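Local coordinates for protein nuclear hormone receptor HR38 (Drosophila melanogaster, PDB 1PDU) that serves as an orphan nuclear receptor that mediates an atypical ecdysteroid signalling pathway through a ligand-binding domain of the nuclear receptor family, at residues Gly179-His184 and His196-Leu201; Ser136-Asn141 and Leu202-Glu207; Glu143-Ala148 and Thr186-Ala191; Ser89-Val94 and Ala154-Thr159. All coordinates share one frame; numbering follows the deposited sequence.

Contact 1. Residues Gly179-His184 and His196-Leu201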
loop_
_atom_site.group_PDB
_atom_site.type_symbol
_atom_site.label_atom_id
_atom_site.label_comp_id
_atom_site.label_asym_id
_atom_site.label_seq_id
_atom_site.Cartn_x
_atom_site.Cartn_y
_atom_site.Cartn_z
ATOM N N GLY A 179 -0.076 19.844 1.153
ATOM C CA GLY A 179 -0.006 21.058 0.364
ATOM C C GLY A 179 0.180 20.744 -1.108
ATOM O O GLY A 179 -0.557 21.253 -1.949
ATOM N N SER A 180 1.156 19.899 -1.428
ATOM C CA SER A 180 1.403 19.548 -2.816
ATOM C C SER A 180 0.192 18.875 -3.438
ATOM O O SER A 180 -0.121 19.111 -4.602
ATOM C CB SER A 180 2.627 18.634 -2.935
ATOM O OG SER A 180 3.835 19.368 -2.779
ATOM N N LEU A 181 -0.499 18.034 -2.673
ATOM C CA LEU A 181 -1.675 17.372 -3.215
ATOM C C LEU A 181 -2.758 18.421 -3.465
ATOM O O LEU A 181 -3.465 18.384 -4.474
ATOM C CB LEU A 181 -2.199 16.315 -2.246
ATOM C CG LEU A 181 -3.454 15.591 -2.731
ATOM C CD1 LEU A 181 -3.117 14.813 -3.992
ATOM C CD2 LEU A 181 -3.977 14.659 -1.648
ATOM N N ARG A 182 -2.884 19.355 -2.530
ATOM C CA ARG A 182 -3.866 20.420 -2.645
ATOM C C ARG A 182 -3.622 21.236 -3.919
ATOM O O ARG A 182 -4.537 21.406 -4.728
ATOM C CB ARG A 182 -3.794 21.341 -1.429
ATOM C CG ARG A 182 -4.815 22.474 -1.458
ATOM C CD ARG A 182 -6.063 22.123 -0.674
ATOM N NE ARG A 182 -5.773 21.994 0.755
ATOM C CZ ARG A 182 -6.677 21.670 1.676
ATOM N NH1 ARG A 182 -7.935 21.443 1.321
ATOM N NH2 ARG A 182 -6.324 21.574 2.950
ATOM N N ASP A 183 -2.397 21.735 -4.098
ATOM C CA ASP A 183 -2.064 22.520 -5.288
ATOM C C ASP A 183 -2.390 21.759 -6.574
ATOM O O ASP A 183 -3.039 22.293 -7.482
ATOM C CB ASP A 183 -0.580 22.903 -5.296
ATOM C CG ASP A 183 -0.197 23.786 -4.117
ATOM O OD1 ASP A 183 -1.080 24.505 -3.597
ATOM O OD2 ASP A 183 0.988 23.776 -3.714
ATOM N N HIS A 184 -1.952 20.506 -6.645
ATOM C CA HIS A 184 -2.197 19.685 -7.822
ATOM C C HIS A 184 -3.685 19.530 -8.134
ATOM O O HIS A 184 -4.095 19.626 -9.291
ATOM C CB HIS A 184 -1.575 18.299 -7.637
ATOM C CG HIS A 184 -1.798 17.384 -8.797
ATOM N ND1 HIS A 184 -1.145 17.537 -10.001
ATOM C CD2 HIS A 184 -2.637 16.335 -8.956
ATOM C CE1 HIS A 184 -1.574 16.624 -10.852
ATOM N NE2 HIS A 184 -2.481 15.882 -10.243
ATOM N N HIS A 196 -16.294 18.456 -4.247
ATOM C CA HIS A 196 -15.110 18.482 -3.395
ATOM C C HIS A 196 -14.264 17.222 -3.513
ATOM O O HIS A 196 -14.134 16.436 -2.575
ATOM C CB HIS A 196 -15.459 18.721 -1.930
ATOM C CG HIS A 196 -14.329 19.327 -1.154
ATOM N ND1 HIS A 196 -13.018 18.943 -1.339
ATOM C CD2 HIS A 196 -14.306 20.309 -0.220
ATOM C CE1 HIS A 196 -12.235 19.664 -0.555
ATOM N NE2 HIS A 196 -12.991 20.499 0.135
ATOM N N TYR A 197 -13.694 17.051 -4.695
ATOM C CA TYR A 197 -12.851 15.919 -5.011
ATOM C C TYR A 197 -11.779 15.710 -3.952
ATOM O O TYR A 197 -11.567 14.597 -3.469
ATOM C CB TYR A 197 -12.212 16.162 -6.370
ATOM C CG TYR A 197 -11.263 15.091 -6.814
ATOM C CD1 TYR A 197 -9.900 15.190 -6.551
ATOM C CD2 TYR A 197 -11.724 13.984 -7.516
ATOM C CE1 TYR A 197 -9.022 14.216 -6.983
ATOM C CE2 TYR A 197 -10.849 13.000 -7.952
ATOM C CZ TYR A 197 -9.504 13.127 -7.682
ATOM O OH TYR A 197 -8.640 12.165 -8.125
ATOM N N PHE A 198 -11.113 16.793 -3.583
ATOM C CA PHE A 198 -10.061 16.730 -2.589
ATOM C C PHE A 198 -10.493 15.976 -1.334
ATOM O O PHE A 198 -9.823 15.028 -0.920
ATOM C CB PHE A 198 -9.606 18.133 -2.204
ATOM C CG PHE A 198 -8.406 18.142 -1.317
ATOM C CD1 PHE A 198 -7.169 17.757 -1.809
ATOM C CD2 PHE A 198 -8.516 18.495 0.020
ATOM C CE1 PHE A 198 -6.060 17.723 -0.987
ATOM C CE2 PHE A 198 -7.409 18.465 0.854
ATOM C CZ PHE A 198 -6.177 18.077 0.348
ATOM N N SER A 199 -11.609 16.396 -0.735
ATOM C CA SER A 199 -12.122 15.766 0.483
ATOM C C SER A 199 -12.412 14.290 0.275
ATOM O O SER A 199 -12.160 13.472 1.158
ATOM C CB SER A 199 -13.389 16.476 0.956
ATOM N N ARG A 200 -12.953 13.954 -0.891
ATOM C CA ARG A 200 -13.273 12.574 -1.210
ATOM C C ARG A 200 -11.989 11.761 -1.343
ATOM O O ARG A 200 -11.962 10.562 -1.055
ATOM C CB ARG A 200 -14.079 12.521 -2.506
ATOM C CG ARG A 200 -15.487 13.082 -2.358
ATOM C CD ARG A 200 -16.163 13.299 -3.696
ATOM N NE ARG A 200 -16.331 12.061 -4.449
ATOM C CZ ARG A 200 -16.813 12.007 -5.688
ATOM N NH1 ARG A 200 -17.171 13.128 -6.307
ATOM N NH2 ARG A 200 -16.939 10.840 -6.307
ATOM N N LEU A 201 -10.924 12.431 -1.769
ATOM C CA LEU A 201 -9.632 11.791 -1.941
ATOM C C LEU A 201 -9.089 11.357 -0.586
ATOM O O LEU A 201 -8.874 10.172 -0.348
ATOM C CB LEU A 201 -8.654 12.758 -2.612
ATOM C CG LEU A 201 -7.368 12.173 -3.201
ATOM C CD1 LEU A 201 -7.704 11.044 -4.166
ATOM C CD2 LEU A 201 -6.602 13.275 -3.918
#

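Contact 2. Residues Ser136-Asn141 and Leu202-Glu207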
loop_
_atom_site.group_PDB
_atom_site.type_symbol
_atom_site.label_atom_id
_atom_site.label_comp_id
_atom_site.label_asym_id
_atom_site.label_seq_id
_atom_site.Cartn_x
_atom_site.Cartn_y
_atom_site.Cartn_z
ATOM N N SER A 136 -10.834 -1.207 -4.274
ATOM C CA SER A 136 -10.238 -0.939 -5.571
ATOM C C SER A 136 -11.227 -0.198 -6.474
ATOM O O SER A 136 -10.910 0.863 -7.019
ATOM C CB SER A 136 -9.821 -2.263 -6.223
ATOM O OG SER A 136 -9.292 -2.074 -7.525
ATOM N N ARG A 137 -12.425 -0.754 -6.624
ATOM C CA ARG A 137 -13.447 -0.132 -7.463
ATOM C C ARG A 137 -13.766 1.263 -6.938
ATOM O O ARG A 137 -14.005 2.193 -7.712
ATOM C CB ARG A 137 -14.710 -0.998 -7.502
ATOM C CG ARG A 137 -14.479 -2.373 -8.117
ATOM C CD ARG A 137 -15.780 -3.157 -8.284
ATOM N NE ARG A 137 -16.379 -3.558 -7.010
ATOM C CZ ARG A 137 -16.227 -4.757 -6.445
ATOM N NH1 ARG A 137 -16.813 -5.021 -5.282
ATOM N NH2 ARG A 137 -15.501 -5.695 -7.045
ATOM N N SER A 138 -13.753 1.412 -5.619
ATOM C CA SER A 138 -14.024 2.705 -5.011
ATOM C C SER A 138 -12.991 3.739 -5.490
ATOM O O SER A 138 -13.355 4.853 -5.882
ATOM C CB SER A 138 -13.983 2.589 -3.479
ATOM O OG SER A 138 -14.205 3.848 -2.846
ATOM N N LEU A 139 -11.710 3.366 -5.458
ATOM C CA LEU A 139 -10.633 4.263 -5.892
ATOM C C LEU A 139 -10.818 4.735 -7.331
ATOM O O LEU A 139 -10.722 5.927 -7.632
ATOM C CB LEU A 139 -9.273 3.568 -5.793
ATOM C CG LEU A 139 -8.707 3.234 -4.412
ATOM C CD1 LEU A 139 -7.448 2.400 -4.575
ATOM C CD2 LEU A 139 -8.424 4.513 -3.645
ATOM N N HIS A 140 -11.083 3.780 -8.212
ATOM C CA HIS A 140 -11.265 4.061 -9.621
ATOM C C HIS A 140 -12.534 4.840 -9.962
ATOM O O HIS A 140 -12.581 5.528 -10.981
ATOM C CB HIS A 140 -11.186 2.748 -10.390
ATOM C CG HIS A 140 -9.893 2.023 -10.174
ATOM N ND1 HIS A 140 -8.666 2.607 -10.425
ATOM C CD2 HIS A 140 -9.627 0.792 -9.673
ATOM C CE1 HIS A 140 -7.704 1.766 -10.088
ATOM N NE2 HIS A 140 -8.261 0.658 -9.628
ATOM N N ASN A 141 -13.558 4.739 -9.116
ATOM C CA ASN A 141 -14.788 5.483 -9.357
ATOM C C ASN A 141 -14.483 6.952 -9.164
ATOM O O ASN A 141 -14.983 7.803 -9.898
ATOM C CB ASN A 141 -15.899 5.058 -8.389
ATOM C CG ASN A 141 -16.569 3.765 -8.812
ATOM O OD1 ASN A 141 -16.913 3.583 -9.988
ATOM N ND2 ASN A 141 -16.768 2.860 -7.858
ATOM N N LEU A 202 -8.875 12.321 0.301
ATOM C CA LEU A 202 -8.357 12.029 1.632
ATOM C C LEU A 202 -9.263 11.071 2.402
ATOM O O LEU A 202 -8.795 10.312 3.260
ATOM C CB LEU A 202 -8.188 13.324 2.420
ATOM C CG LEU A 202 -7.195 14.314 1.810
ATOM C CD1 LEU A 202 -7.036 15.513 2.744
ATOM C CD2 LEU A 202 -5.852 13.635 1.597
ATOM N N GLY A 203 -10.555 11.113 2.083
ATOM C CA GLY A 203 -11.527 10.257 2.743
ATOM C C GLY A 203 -11.304 8.789 2.448
ATOM O O GLY A 203 -11.961 7.920 3.025
ATOM N N LYS A 204 -10.379 8.504 1.538
ATOM C CA LYS A 204 -10.066 7.126 1.190
ATOM C C LYS A 204 -9.081 6.505 2.180
ATOM O O LYS A 204 -9.018 5.286 2.307
ATOM C CB LYS A 204 -9.501 7.058 -0.232
ATOM C CG LYS A 204 -10.569 7.237 -1.299
ATOM C CD LYS A 204 -11.629 6.155 -1.143
ATOM C CE LYS A 204 -12.877 6.473 -1.932
ATOM N NZ LYS A 204 -12.556 6.667 -3.365
ATOM N N LEU A 205 -8.329 7.340 2.892
ATOM C CA LEU A 205 -7.355 6.821 3.849
ATOM C C LEU A 205 -8.000 6.092 5.029
ATOM O O LEU A 205 -7.515 5.038 5.457
ATOM C CB LEU A 205 -6.426 7.945 4.338
ATOM C CG LEU A 205 -5.578 8.565 3.220
ATOM C CD1 LEU A 205 -4.533 9.505 3.804
ATOM C CD2 LEU A 205 -4.894 7.466 2.427
ATOM N N PRO A 206 -9.099 6.639 5.574
ATOM C CA PRO A 206 -9.745 5.954 6.703
ATOM C C PRO A 206 -10.256 4.578 6.274
ATOM O O PRO A 206 -10.186 3.617 7.043
ATOM C CB PRO A 206 -10.882 6.897 7.079
ATOM C CG PRO A 206 -10.314 8.262 6.715
ATOM C CD PRO A 206 -9.653 7.995 5.383
ATOM N N GLU A 207 -10.761 4.488 5.045
ATOM C CA GLU A 207 -11.272 3.222 4.525
ATOM C C GLU A 207 -10.124 2.236 4.465
ATOM O O GLU A 207 -10.250 1.090 4.899
ATOM C CB GLU A 207 -11.853 3.389 3.120
ATOM C CG GLU A 207 -12.901 4.476 3.004
ATOM C CD GLU A 207 -13.567 4.515 1.635
ATOM O OE1 GLU A 207 -14.180 5.555 1.318
ATOM O OE2 GLU A 207 -13.492 3.512 0.887
#

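Contact 3. Residues Glu143-Ala148 and Thr186-Ala191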
loop_
_atom_site.group_PDB
_atom_site.type_symbol
_atom_site.label_atom_id
_atom_site.label_comp_id
_atom_site.label_asym_id
_atom_site.label_seq_id
_atom_site.Cartn_x
_atom_site.Cartn_y
_atom_site.Cartn_z
ATOM N N GLU A 143 -11.571 8.160 -9.560
ATOM C CA GLU A 143 -10.557 8.490 -10.557
ATOM C C GLU A 143 -9.436 9.303 -9.917
ATOM O O GLU A 143 -9.579 10.504 -9.662
ATOM C CB GLU A 143 -11.169 9.269 -11.724
ATOM C CG GLU A 143 -12.082 8.431 -12.607
ATOM C CD GLU A 143 -12.770 9.253 -13.693
ATOM O OE1 GLU A 143 -13.435 8.648 -14.568
ATOM O OE2 GLU A 143 -12.651 10.501 -13.669
ATOM N N ILE A 144 -8.325 8.620 -9.658
ATOM C CA ILE A 144 -7.157 9.228 -9.043
ATOM C C ILE A 144 -5.976 9.099 -10.004
ATOM O O ILE A 144 -5.598 7.989 -10.379
ATOM C CB ILE A 144 -6.827 8.520 -7.701
ATOM C CG1 ILE A 144 -8.027 8.642 -6.750
ATOM C CG2 ILE A 144 -5.569 9.120 -7.075
ATOM C CD1 ILE A 144 -7.920 7.798 -5.491
ATOM N N ASP A 145 -5.407 10.231 -10.420
ATOM C CA ASP A 145 -4.261 10.184 -11.326
ATOM C C ASP A 145 -3.005 9.771 -10.551
ATOM O O ASP A 145 -3.000 9.760 -9.313
ATOM C CB ASP A 145 -4.046 11.536 -12.036
ATOM C CG ASP A 145 -3.938 12.710 -11.073
ATOM O OD1 ASP A 145 -3.377 12.556 -9.963
ATOM O OD2 ASP A 145 -4.405 13.805 -11.442
ATOM N N ILE A 146 -1.946 9.428 -11.281
ATOM C CA ILE A 146 -0.712 8.974 -10.662
ATOM C C ILE A 146 -0.111 9.954 -9.653
ATOM O O ILE A 146 0.406 9.540 -8.617
ATOM C CB ILE A 146 0.328 8.585 -11.744
ATOM C CG1 ILE A 146 1.369 7.656 -11.124
ATOM C CG2 ILE A 146 0.992 9.827 -12.344
ATOM C CD1 ILE A 146 2.249 6.960 -12.147
ATOM N N SER A 147 -0.205 11.249 -9.931
ATOM C CA SER A 147 0.331 12.258 -9.018
ATOM C C SER A 147 -0.447 12.287 -7.699
ATOM O O SER A 147 0.131 12.421 -6.619
ATOM C CB SER A 147 0.258 13.657 -9.646
ATOM O OG SER A 147 0.963 13.725 -10.868
ATOM N N ALA A 148 -1.769 12.193 -7.792
ATOM C CA ALA A 148 -2.592 12.226 -6.600
ATOM C C ALA A 148 -2.372 10.935 -5.817
ATOM O O ALA A 148 -2.308 10.953 -4.593
ATOM C CB ALA A 148 -4.071 12.389 -6.975
ATOM N N THR A 186 -6.258 21.496 -7.179
ATOM C CA THR A 186 -6.844 22.788 -7.505
ATOM C C THR A 186 -6.735 23.145 -8.986
ATOM O O THR A 186 -7.688 23.648 -9.579
ATOM C CB THR A 186 -6.176 23.910 -6.688
ATOM O OG1 THR A 186 -6.440 23.710 -5.293
ATOM C CG2 THR A 186 -6.709 25.272 -7.114
ATOM N N TYR A 187 -5.583 22.872 -9.587
ATOM C CA TYR A 187 -5.365 23.196 -10.992
ATOM C C TYR A 187 -5.607 22.061 -11.984
ATOM O O TYR A 187 -5.466 22.253 -13.188
ATOM C CB TYR A 187 -3.956 23.763 -11.150
ATOM C CG TYR A 187 -3.721 24.961 -10.245
ATOM C CD1 TYR A 187 -2.882 24.870 -9.137
ATOM C CD2 TYR A 187 -4.377 26.176 -10.478
ATOM C CE1 TYR A 187 -2.701 25.959 -8.274
ATOM C CE2 TYR A 187 -4.205 27.266 -9.625
ATOM C CZ TYR A 187 -3.367 27.152 -8.523
ATOM O OH TYR A 187 -3.208 28.221 -7.656
ATOM N N ASN A 188 -5.978 20.884 -11.486
ATOM C CA ASN A 188 -6.262 19.736 -12.350
ATOM C C ASN A 188 -7.718 19.797 -12.808
ATOM O O ASN A 188 -8.633 19.496 -12.043
ATOM C CB ASN A 188 -6.022 18.428 -11.598
ATOM C CG ASN A 188 -6.473 17.211 -12.387
ATOM O OD1 ASN A 188 -7.624 17.126 -12.812
ATOM N ND2 ASN A 188 -5.566 16.262 -12.585
ATOM N N ALA A 189 -7.920 20.181 -14.064
ATOM C CA ALA A 189 -9.253 20.319 -14.654
ATOM C C ALA A 189 -10.234 19.178 -14.371
ATOM O O ALA A 189 -11.297 19.400 -13.797
ATOM C CB ALA A 189 -9.124 20.528 -16.175
ATOM N N GLU A 190 -9.884 17.966 -14.786
ATOM C CA GLU A 190 -10.750 16.807 -14.585
ATOM C C GLU A 190 -11.231 16.660 -13.140
ATOM O O GLU A 190 -12.340 16.188 -12.896
ATOM C CB GLU A 190 -10.028 15.531 -15.026
ATOM N N ALA A 191 -10.401 17.079 -12.189
ATOM C CA ALA A 191 -10.733 16.974 -10.772
ATOM C C ALA A 191 -11.815 17.947 -10.324
ATOM O O ALA A 191 -12.736 17.573 -9.595
ATOM C CB ALA A 191 -9.482 17.179 -9.930
#

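Contact 4. Residues Ser89-Val94 and Ala154-Thr159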
loop_
_atom_site.group_PDB
_atom_site.type_symbol
_atom_site.label_atom_id
_atom_site.label_comp_id
_atom_site.label_asym_id
_atom_site.label_seq_id
_atom_site.Cartn_x
_atom_site.Cartn_y
_atom_site.Cartn_z
ATOM N N SER A 89 3.000 -0.449 6.476
ATOM C CA SER A 89 3.371 -1.416 5.464
ATOM C C SER A 89 2.183 -2.176 4.890
ATOM O O SER A 89 2.058 -2.288 3.673
ATOM C CB SER A 89 4.433 -2.375 6.011
ATOM O OG SER A 89 4.006 -2.989 7.209
ATOM N N LEU A 90 1.305 -2.689 5.748
ATOM C CA LEU A 90 0.143 -3.419 5.253
ATOM C C LEU A 90 -0.772 -2.485 4.467
ATOM O O LEU A 90 -1.302 -2.863 3.427
ATOM C CB LEU A 90 -0.635 -4.072 6.403
ATOM C CG LEU A 90 -1.788 -4.967 5.936
ATOM C CD1 LEU A 90 -1.225 -6.092 5.066
ATOM C CD2 LEU A 90 -2.553 -5.543 7.144
ATOM N N GLU A 91 -0.952 -1.261 4.949
ATOM C CA GLU A 91 -1.810 -0.310 4.248
ATOM C C GLU A 91 -1.247 0.028 2.870
ATOM O O GLU A 91 -1.975 0.055 1.887
ATOM C CB GLU A 91 -1.990 0.964 5.071
ATOM C CG GLU A 91 -2.770 0.733 6.347
ATOM C CD GLU A 91 -2.854 1.971 7.207
ATOM O OE1 GLU A 91 -3.675 2.864 6.906
ATOM O OE2 GLU A 91 -2.084 2.060 8.182
ATOM N N LEU A 92 0.054 0.290 2.806
ATOM C CA LEU A 92 0.690 0.607 1.533
ATOM C C LEU A 92 0.524 -0.578 0.595
ATOM O O LEU A 92 0.234 -0.416 -0.592
ATOM C CB LEU A 92 2.170 0.909 1.753
ATOM C CG LEU A 92 2.356 2.222 2.513
ATOM C CD1 LEU A 92 3.792 2.407 2.995
ATOM C CD2 LEU A 92 1.945 3.349 1.581
ATOM N N PHE A 93 0.697 -1.773 1.145
ATOM C CA PHE A 93 0.561 -2.981 0.365
ATOM C C PHE A 93 -0.855 -3.062 -0.221
ATOM O O PHE A 93 -1.033 -3.288 -1.417
ATOM C CB PHE A 93 0.845 -4.200 1.248
ATOM C CG PHE A 93 0.701 -5.517 0.529
ATOM C CD1 PHE A 93 1.610 -5.893 -0.454
ATOM C CD2 PHE A 93 -0.359 -6.372 0.824
ATOM C CE1 PHE A 93 1.468 -7.106 -1.141
ATOM C CE2 PHE A 93 -0.515 -7.586 0.143
ATOM C CZ PHE A 93 0.399 -7.955 -0.843
ATOM N N VAL A 94 -1.858 -2.862 0.623
ATOM C CA VAL A 94 -3.240 -2.933 0.174
ATOM C C VAL A 94 -3.599 -1.795 -0.779
ATOM O O VAL A 94 -4.310 -2.004 -1.765
ATOM C CB VAL A 94 -4.204 -2.949 1.386
ATOM C CG1 VAL A 94 -5.635 -2.932 0.924
ATOM C CG2 VAL A 94 -3.961 -4.216 2.213
ATOM N N ALA A 154 2.212 8.442 0.127
ATOM C CA ALA A 154 3.106 9.113 1.056
ATOM C C ALA A 154 2.333 9.523 2.299
ATOM O O ALA A 154 2.889 9.559 3.401
ATOM C CB ALA A 154 3.739 10.325 0.395
ATOM N N LEU A 155 1.047 9.823 2.128
ATOM C CA LEU A 155 0.216 10.225 3.260
ATOM C C LEU A 155 -0.199 9.026 4.101
ATOM O O LEU A 155 -0.596 9.174 5.253
ATOM C CB LEU A 155 -1.019 10.977 2.782
ATOM C CG LEU A 155 -0.797 12.428 2.353
ATOM C CD1 LEU A 155 -2.126 13.001 1.870
ATOM C CD2 LEU A 155 -0.241 13.259 3.515
ATOM N N THR A 156 -0.114 7.833 3.527
ATOM C CA THR A 156 -0.454 6.632 4.272
ATOM C C THR A 156 0.720 6.341 5.206
ATOM O O THR A 156 0.543 5.849 6.316
ATOM C CB THR A 156 -0.661 5.438 3.333
ATOM O OG1 THR A 156 -1.729 5.734 2.423
ATOM C CG2 THR A 156 -1.001 4.182 4.125
ATOM N N LEU A 157 1.919 6.676 4.740
ATOM C CA LEU A 157 3.144 6.457 5.502
ATOM C C LEU A 157 3.421 7.581 6.498
ATOM O O LEU A 157 3.670 7.332 7.680
ATOM C CB LEU A 157 4.336 6.323 4.551
ATOM C CG LEU A 157 5.673 6.216 5.285
ATOM C CD1 LEU A 157 5.739 4.889 6.033
ATOM C CD2 LEU A 157 6.819 6.339 4.296
ATOM N N ILE A 158 3.386 8.818 6.007
ATOM C CA ILE A 158 3.634 9.984 6.839
ATOM C C ILE A 158 2.303 10.441 7.446
ATOM O O ILE A 158 1.578 11.263 6.881
ATOM C CB ILE A 158 4.276 11.111 6.004
ATOM C CG1 ILE A 158 5.462 10.545 5.210
ATOM C CG2 ILE A 158 4.741 12.242 6.906
ATOM C CD1 ILE A 158 6.454 9.769 6.054
ATOM N N THR A 159 1.995 9.885 8.611
ATOM C CA THR A 159 0.757 10.176 9.321
ATOM C C THR A 159 1.014 10.013 10.814
ATOM O O THR A 159 2.008 9.401 11.219
ATOM C CB THR A 159 -0.367 9.186 8.886
ATOM O OG1 THR A 159 -1.584 9.494 9.571
ATOM C CG2 THR A 159 0.028 7.748 9.211
HETATM O O HOH W 1 -2.622 5.809 7.258
#

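Contact 1. Residues Gly179-His184 and His196-Leu201
Leu181 makes the first touch, sending its branched end toward Phe198 and Leu201 on the neighbouring helix. Its CG lies anti to the backbone N (chi1 179°), which points the branched end at the other helix. There Leu181 CD2 meets Leu201 CD2 tip to tip at 3.7 Å. The same Leu181 CD2 also comes obliquely onto the Phe198 ring, 3.8 Å from Phe198 CE1, so one methyl serves both partners.

Next comes Arg182, which works by a different route. Its chain bends at the second and third torsions and lies crosswise over one face of Phe198. The aliphatic part makes the contact: Arg182 CD sits over the ring centre, 4.2 Å from the Phe198 centroid and close to the ring normal, a CH-pi contact. Farther along, the guanidinium drifts toward the ring's rim, where Arg182 NH1 is 3.1 Å from Phe198 CE2. The two planes are turned 32° apart, so they do not lie flat on one another. Phe198, itself buried, thus has the arginine's CD over one face and Leu181 meeting it at a slant, with the exposed Arg182 at the outer side.

Leu181 and Leu201 both also reach helix 146-157. The two segments run roughly antiparallel, their axes crossing at 142° and approaching to 10.9 Å. This apolar seam with an arginine lid joins helix 167-187 to the short helix 197-202 in the layered, all-helical sandwich characteristic of nuclear receptor ligand-binding domains.

Contact 2. Residues Ser136-Asn141 and Leu202-Glu207
Lys204 and Leu139 run alongside one another, pointing opposite ways, the lysine's aliphatic stem passing one leucine methyl, CD2, on its way to the far helix. Their side chains approach most closely where Leu139 CD2 lies 4.2 Å from Lys204 CG. The lysine is not stretched out: it bends at its second torsion (-59°) and again at its last (57°), and the final bend turns the ammonium group in toward the backbone of Ser138.

There Lys204 NZ gives a weak hydrogen bond, 3.2 Å long, to Ser138 O. The Ser138 hydroxyl, anti to the backbone N (chi1 178°), points to the same end of the lysine, with Ser138 OG 3.1 Å from Lys204 CE. From one turn farther along the second helix, Glu207, extended beyond CG, comes near the same hydroxyl, a long approach with Glu207 OE2 3.8 Å from Ser138 OG. Ser138 O belongs to the last turns of helix 128-142, a helix end that would probably welcome a positive charge.

Around this pairing, Lys204 also packs on Leu142 and Leu139 on Ile144, while Glu207 touches Phe135. Ser136 OG bonds to Ala98 O of helix 78-100, and Leu202 and Leu205 lean on helix 146-157, placing the contact at the start of helix 204-225, next to helices 128-142 and 146-157.

Contact 3. Residues Glu143-Ala148 and Thr186-Ala191
Asp145 and Asn188 face each other from two chain turns, each in a non-helical conformation at the N-cap position of the helical turn that follows it. Their side chains come from opposite directions, and all the contact across the gap is made by their polar ends: Asp145 OD2 lies 2.9 Å from Asn188 ND2. Despite that short distance the angle is poor for a hydrogen bond, and the carboxylate and amide planes are turned 45° apart. It is probably an electrostatic approach of an amide nitrogen to a carboxylate oxygen rather than a proper bond.

Each residue divides its two side-chain ends between a cap and something else. In Asp145, CG takes the crowded position between the backbone N and the carbonyl carbon (chi1 54°), which folds the carboxylate back over the start of its helix. Ala148 N then bonds to Asp145 OD1 at 2.7 Å, nearly along the C-O axis. This leaves the other oxygen pointing across to the amide, and Asp145 OD2 also accepts from His184 NE2. Asn188 caps too, but from another torsion, with CG anti to the backbone N: Ala191 N reaches Asn188 OD1 at 2.8 Å, with the donor tilted 28° from the carbonyl plane, while ND2 is presented to the aspartate.

The paired caps lie where the beginning of helix 146-157 meets the link from helix 167-187 to the short helix 189-192. Close by, Glu143 O accepts from Tyr197 OH and Ile144 packs on Tyr197 and Leu201, so helix 197-202 backs the turn, while Ile146 and Ser147 lie against helix 15-25.

Contact 4. Residues Ser89-Val94 and Ala154-Thr159
The flat group here is the carboxylate of Glu91, whose stem packs on Thr156 and whose oxygens are gripped by polar partners. A water donates to Glu91 OE1 at 3.1 Å, and the same water gives a weak bond of 3.3 Å to Thr156 O, bridging the two helices. Glu91 OE1 is also salt-bridged to Arg209 NE and Glu91 OE2 to Arg161 NH2. Held by two arginines and a water, this buried carboxylate has little freedom to turn, and so much positive charge would probably keep it ionised.

Along the stem the contact is apolar. Glu91 and Thr156 cross at a slant, with Glu91 CB 3.5 Å from Thr156 CG2. That methyl is anti to the backbone N of Thr156, while the hydroxyl of the same residue turns back along its own helix to bond with Leu152 O. The threonine thus shows its hydrocarbon side to its neighbour. Leu92 lies alongside it, headed the other way, and brings Leu92 CD2 within 3.8 Å of Thr156 CB. The other leucine methyl goes on to Leu157, where Leu92 CD1 is 4.2 Å from Leu157 CB.

Just beyond, helix 146-157 gives way to an inverse gamma turn centred on Ile158. Near the centre of the chain, the contact joins helix 78-100 to the C-terminal end of helix 146-157. The link from Glu91 to Arg161, in the loop after that helix, is consistent with the glutamate-arginine bridge known from ligand-binding domains of heterodimer-forming nuclear receptors.

In the fold
Helix 146-157 ties the set together: its N-cap residue makes contact 3 and its last turn contact 4, about 20 Å apart between centres. Contact 4 is core, entirely buried, and pairs apolar packing with a charged cluster. Contact 1, farther out but still largely buried, is mostly hydrocarbon with one exposed arginine, whereas contact 3 lies at the surface and is purely polar. Contact 2 is intermediate, a buried lysine reaching a helix end. Contacts 1 and 3 share helix 167-187 and meet directly through Tyr197 and His184. Leu202 and Leu205 of contact 2 touch Leu155 of contact 4, and Leu202 also reaches Leu181 of contact 1.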